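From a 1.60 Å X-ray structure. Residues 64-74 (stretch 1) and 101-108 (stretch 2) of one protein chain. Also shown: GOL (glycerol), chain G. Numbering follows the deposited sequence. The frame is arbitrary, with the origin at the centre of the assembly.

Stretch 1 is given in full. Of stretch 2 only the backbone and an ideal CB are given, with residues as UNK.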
# COMPACT_ATOMS: atom_id res chain seq x y z
N PRO A 64 -4.26 -10.49 -15.92
CA PRO A 64 -5.61 -10.54 -15.31
C PRO A 64 -5.69 -11.53 -14.13
O PRO A 64 -5.07 -12.58 -14.16
CB PRO A 64 -6.51 -11.00 -16.46
CG PRO A 64 -5.67 -11.15 -17.67
CD PRO A 64 -4.25 -10.83 -17.35
N ALA A 65 -6.48 -11.19 -13.11
CA ALA A 65 -6.56 -12.02 -11.90
C ALA A 65 -8.00 -12.14 -11.44
O ALA A 65 -8.27 -12.42 -10.26
CB ALA A 65 -5.67 -11.45 -10.79
N GLY A 66 -8.92 -11.96 -12.37
CA GLY A 66 -10.37 -12.03 -12.07
C GLY A 66 -10.97 -10.66 -11.82
O GLY A 66 -10.38 -9.82 -11.11
N GLY A 67 -12.14 -10.41 -12.40
CA GLY A 67 -12.82 -9.14 -12.21
C GLY A 67 -11.91 -8.02 -12.67
O GLY A 67 -11.38 -8.08 -13.78
N ASN A 68 -11.71 -7.03 -11.81
CA ASN A 68 -10.83 -5.89 -12.14
C ASN A 68 -9.44 -6.00 -11.50
O ASN A 68 -8.70 -4.99 -11.47
CB ASN A 68 -11.46 -4.52 -11.84
CG ASN A 68 -11.60 -4.21 -10.36
OD1 ASN A 68 -11.94 -3.07 -10.01
ND2 ASN A 68 -11.37 -5.18 -9.48
N LEU A 69 -9.12 -7.19 -11.00
CA LEU A 69 -7.88 -7.43 -10.26
C LEU A 69 -6.80 -7.84 -11.25
O LEU A 69 -7.08 -8.46 -12.28
CB LEU A 69 -8.08 -8.56 -9.26
CG LEU A 69 -9.09 -8.27 -8.14
CD1 LEU A 69 -9.19 -9.44 -7.19
CD2 LEU A 69 -8.77 -7.00 -7.39
N ARG A 70 -5.56 -7.46 -10.94
CA ARG A 70 -4.44 -7.79 -11.81
C ARG A 70 -3.31 -8.16 -10.89
O ARG A 70 -3.14 -7.53 -9.85
CB ARG A 70 -3.96 -6.57 -12.60
CG ARG A 70 -5.04 -5.74 -13.30
CD ARG A 70 -5.18 -6.16 -14.70
NE ARG A 70 -3.96 -6.04 -15.50
CZ ARG A 70 -3.88 -6.52 -16.74
NH1 ARG A 70 -4.96 -7.13 -17.26
NH2 ARG A 70 -2.76 -6.42 -17.45
N ASP A 71 -2.51 -9.13 -11.32
CA ASP A 71 -1.31 -9.52 -10.59
C ASP A 71 -0.07 -8.97 -11.29
O ASP A 71 0.05 -9.07 -12.52
CB ASP A 71 -1.23 -11.04 -10.56
CG ASP A 71 -2.29 -11.66 -9.69
OD1 ASP A 71 -2.88 -10.93 -8.88
OD2 ASP A 71 -2.51 -12.89 -9.80
N SER A 72 0.84 -8.40 -10.51
CA SER A 72 2.08 -7.85 -11.10
C SER A 72 3.02 -8.91 -11.59
O SER A 72 3.11 -9.99 -11.04
CB SER A 72 2.83 -6.99 -10.08
OG SER A 72 3.31 -7.75 -8.99
N THR A 73 3.75 -8.57 -12.66
CA THR A 73 4.78 -9.48 -13.15
C THR A 73 5.95 -9.44 -12.16
O THR A 73 6.45 -10.49 -11.73
CB THR A 73 5.22 -9.08 -14.55
OG1 THR A 73 4.10 -9.24 -15.42
CG2 THR A 73 6.41 -9.95 -15.04
N ALA A 74 6.34 -8.22 -11.80
CA ALA A 74 7.45 -8.00 -10.87
C ALA A 74 7.10 -8.25 -9.39
O ALA A 74 5.95 -8.08 -8.96
CB ALA A 74 7.98 -6.57 -11.06
N UNK A 101 7.59 -9.15 -2.80
CA UNK A 101 6.49 -10.00 -3.23
C UNK A 101 5.81 -9.38 -4.44
O UNK A 101 5.79 -8.14 -4.56
CB UNK A 101 5.49 -10.21 -2.09
N UNK A 102 5.29 -10.24 -5.32
CA UNK A 102 4.34 -9.75 -6.33
C UNK A 102 3.07 -9.28 -5.62
O UNK A 102 2.77 -9.67 -4.48
CB UNK A 102 4.02 -10.83 -7.36
N UNK A 103 2.33 -8.41 -6.29
CA UNK A 103 1.13 -7.83 -5.69
C UNK A 103 -0.08 -7.94 -6.62
O UNK A 103 0.07 -7.99 -7.85
CB UNK A 103 1.38 -6.36 -5.33
N UNK A 104 -1.27 -7.92 -5.99
CA UNK A 104 -2.55 -7.98 -6.69
C UNK A 104 -3.25 -6.68 -6.37
O UNK A 104 -3.44 -6.34 -5.18
CB UNK A 104 -3.39 -9.19 -6.28
N UNK A 105 -3.53 -5.91 -7.40
CA UNK A 105 -4.23 -4.62 -7.24
C UNK A 105 -5.54 -4.62 -8.06
O UNK A 105 -5.73 -5.47 -8.91
CB UNK A 105 -3.33 -3.46 -7.68
N UNK A 106 -6.43 -3.67 -7.77
CA UNK A 106 -7.60 -3.43 -8.63
C UNK A 106 -7.28 -2.27 -9.52
O UNK A 106 -6.79 -1.22 -9.05
CB UNK A 106 -8.87 -3.16 -7.82
N UNK A 107 -7.55 -2.44 -10.81
CA UNK A 107 -7.41 -1.37 -11.78
C UNK A 107 -8.76 -0.90 -12.33
O UNK A 107 -9.77 -1.64 -12.34
CB UNK A 107 -6.51 -1.83 -12.93
N UNK A 108 -8.80 0.36 -12.73
CA UNK A 108 -9.96 0.86 -13.49
C UNK A 108 -9.45 1.75 -14.59
O UNK A 108 -8.74 2.71 -14.34
CB UNK A 108 -10.95 1.62 -12.60
C1 GOL G . -1.29 -17.32 -10.09
O1 GOL G . -2.08 -18.05 -9.17
C2 GOL G . -0.29 -16.38 -9.40
O2 GOL G . -0.20 -16.61 -8.01
C3 GOL G . -0.72 -14.94 -9.63
O3 GOL G . -0.94 -14.69 -11.00

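Stretch 2 is an extended strand running antiparallel to Leu69–Ser72, so the backbone sets the register before any side chain is chosen. The amide N of Arg70 donates to O of position 105 (2.8 Å), N of 105 returns a bond to Arg70 O (3.0 Å), and Ser72 N donates to O of 103 (2.8 Å).

At position 101 CA-to-CB points away and the ideal CB has nothing of stretch 1 within 5.5 Å. Almost any strand-tolerant residue would suit; the deposited one is Gln101, which adds little to the contact.

Position 102 points toward stretch 1, where the chain turns a corner. Its ideal CB lies 3.6 Å from Ser72 OG and 3.7 Å from Ala74 O, and the carbonyl O of Ser72 is left without a partner from the strand ladder. A donor on a flexible arm is favoured: lysine, glutamine or arginine. The residue is Arg102. Its NE donates to Ser72 O at 2.8 Å, while NH2 reaches the same oxygen only weakly, at 3.3 Å. NH2 also donates to water 2 (2.9 Å), which in turn donates to Asp71 O (2.9 Å), so one guanidinium serves two successive carbonyls, one directly and one through water.

Position 103 turns its CB away, leaving the backbone to do the joining: its N donates to Ser72 OG (2.9 Å), and that hydroxyl donates onward to Ala74 O (2.7 Å). Stretch 1 asks little of the side chain, and beta-branched residues fit an extended backbone well. It is Ile103, whose CG1 packs 3.8 Å from Ser72 OG.

Position 104 pairs with Asp71 in a non-hydrogen-bonded bridge, their side chains on the same face. An acceptor already crowds the site, with Asp71 OD1 3.2 Å from the ideal CB, so a negative charge would be unwelcome and lysine or arginine natural. Arg104 answers with a salt bridge: NE donates to Asp71 OD1 at 2.7 Å, nearly straight at 175°. Its NE also lies 3.7 Å from Ala65 CB, and its CD 3.9 Å from Leu69 CD1, so the arm is packed as well as paired.

Position 105 shares the other face with Arg70, and its nearest neighbour is a carbonyl, Arg70 O, 4.6 Å from the ideal CB. Valine, isoleucine or threonine would suit. It is Ile105, whose CG1 lies 4.2 Å from Arg70 O, a light contact beside the ladder.

Position 106 returns to the face of Leu69, but space is short: the ideal CB sits 3.6 Å from Asn68 ND2 and 3.9 Å from Leu69 CD2. Small residues such as alanine or serine are the easy choices. Ala106 rests its CB 3.9 Å from Leu69 CD2.

Position 107 points sideways, near the aliphatic start of Arg70; a small or medium residue would do. Cys107, covalently bonded elsewhere in the structure, places SG 3.6 Å from Arg70 CG, and its N donates to Asn68 O (2.9 Å).

Position 108 looks sideways into open space, where a polar residue is at ease. Asp108 makes no contact with stretch 1; its OD2 is hydrogen-bonded elsewhere in the structure.

Stretch 2 (101-108) QRIRIACD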
# COMPACT_ATOMS: atom_id res chain seq x y z
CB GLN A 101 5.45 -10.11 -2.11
CG GLN A 101 5.94 -10.86 -0.86
CD GLN A 101 4.81 -11.09 0.10
OE1 GLN A 101 4.04 -12.05 -0.05
NE2 GLN A 101 4.65 -10.19 1.04
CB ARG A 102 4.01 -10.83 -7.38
CG ARG A 102 5.24 -11.31 -8.18
CD ARG A 102 4.97 -12.59 -8.97
NE ARG A 102 3.85 -12.46 -9.89
CZ ARG A 102 2.77 -13.24 -9.93
NH1 ARG A 102 2.63 -14.27 -9.11
NH2 ARG A 102 1.83 -13.00 -10.84
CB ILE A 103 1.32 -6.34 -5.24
CG1 ILE A 103 1.64 -5.42 -6.44
CG2 ILE A 103 2.39 -6.25 -4.15
CD1 ILE A 103 1.66 -3.92 -6.12
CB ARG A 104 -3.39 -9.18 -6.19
CG ARG A 104 -4.76 -9.26 -6.84
CD ARG A 104 -5.48 -10.55 -6.52
NE ARG A 104 -4.82 -11.66 -7.20
CZ ARG A 104 -5.13 -12.93 -7.02
NH1 ARG A 104 -6.11 -13.26 -6.18
NH2 ARG A 104 -4.45 -13.86 -7.69
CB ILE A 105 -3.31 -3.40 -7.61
CG1 ILE A 105 -2.93 -3.42 -9.10
CG2 ILE A 105 -2.06 -3.40 -6.73
CD1 ILE A 105 -2.13 -2.16 -9.55
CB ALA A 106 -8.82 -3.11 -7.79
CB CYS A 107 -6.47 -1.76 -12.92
SG CYS A 107 -4.78 -2.24 -12.40
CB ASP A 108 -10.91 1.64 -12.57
CG ASP A 108 -12.22 2.05 -13.27
OD1 ASP A 108 -12.52 1.55 -14.38
OD2 ASP A 108 -12.97 2.86 -12.70
O HOH W 1 -12.34 -1.21 -11.74
O HOH W 2 1.21 -11.57 -13.26
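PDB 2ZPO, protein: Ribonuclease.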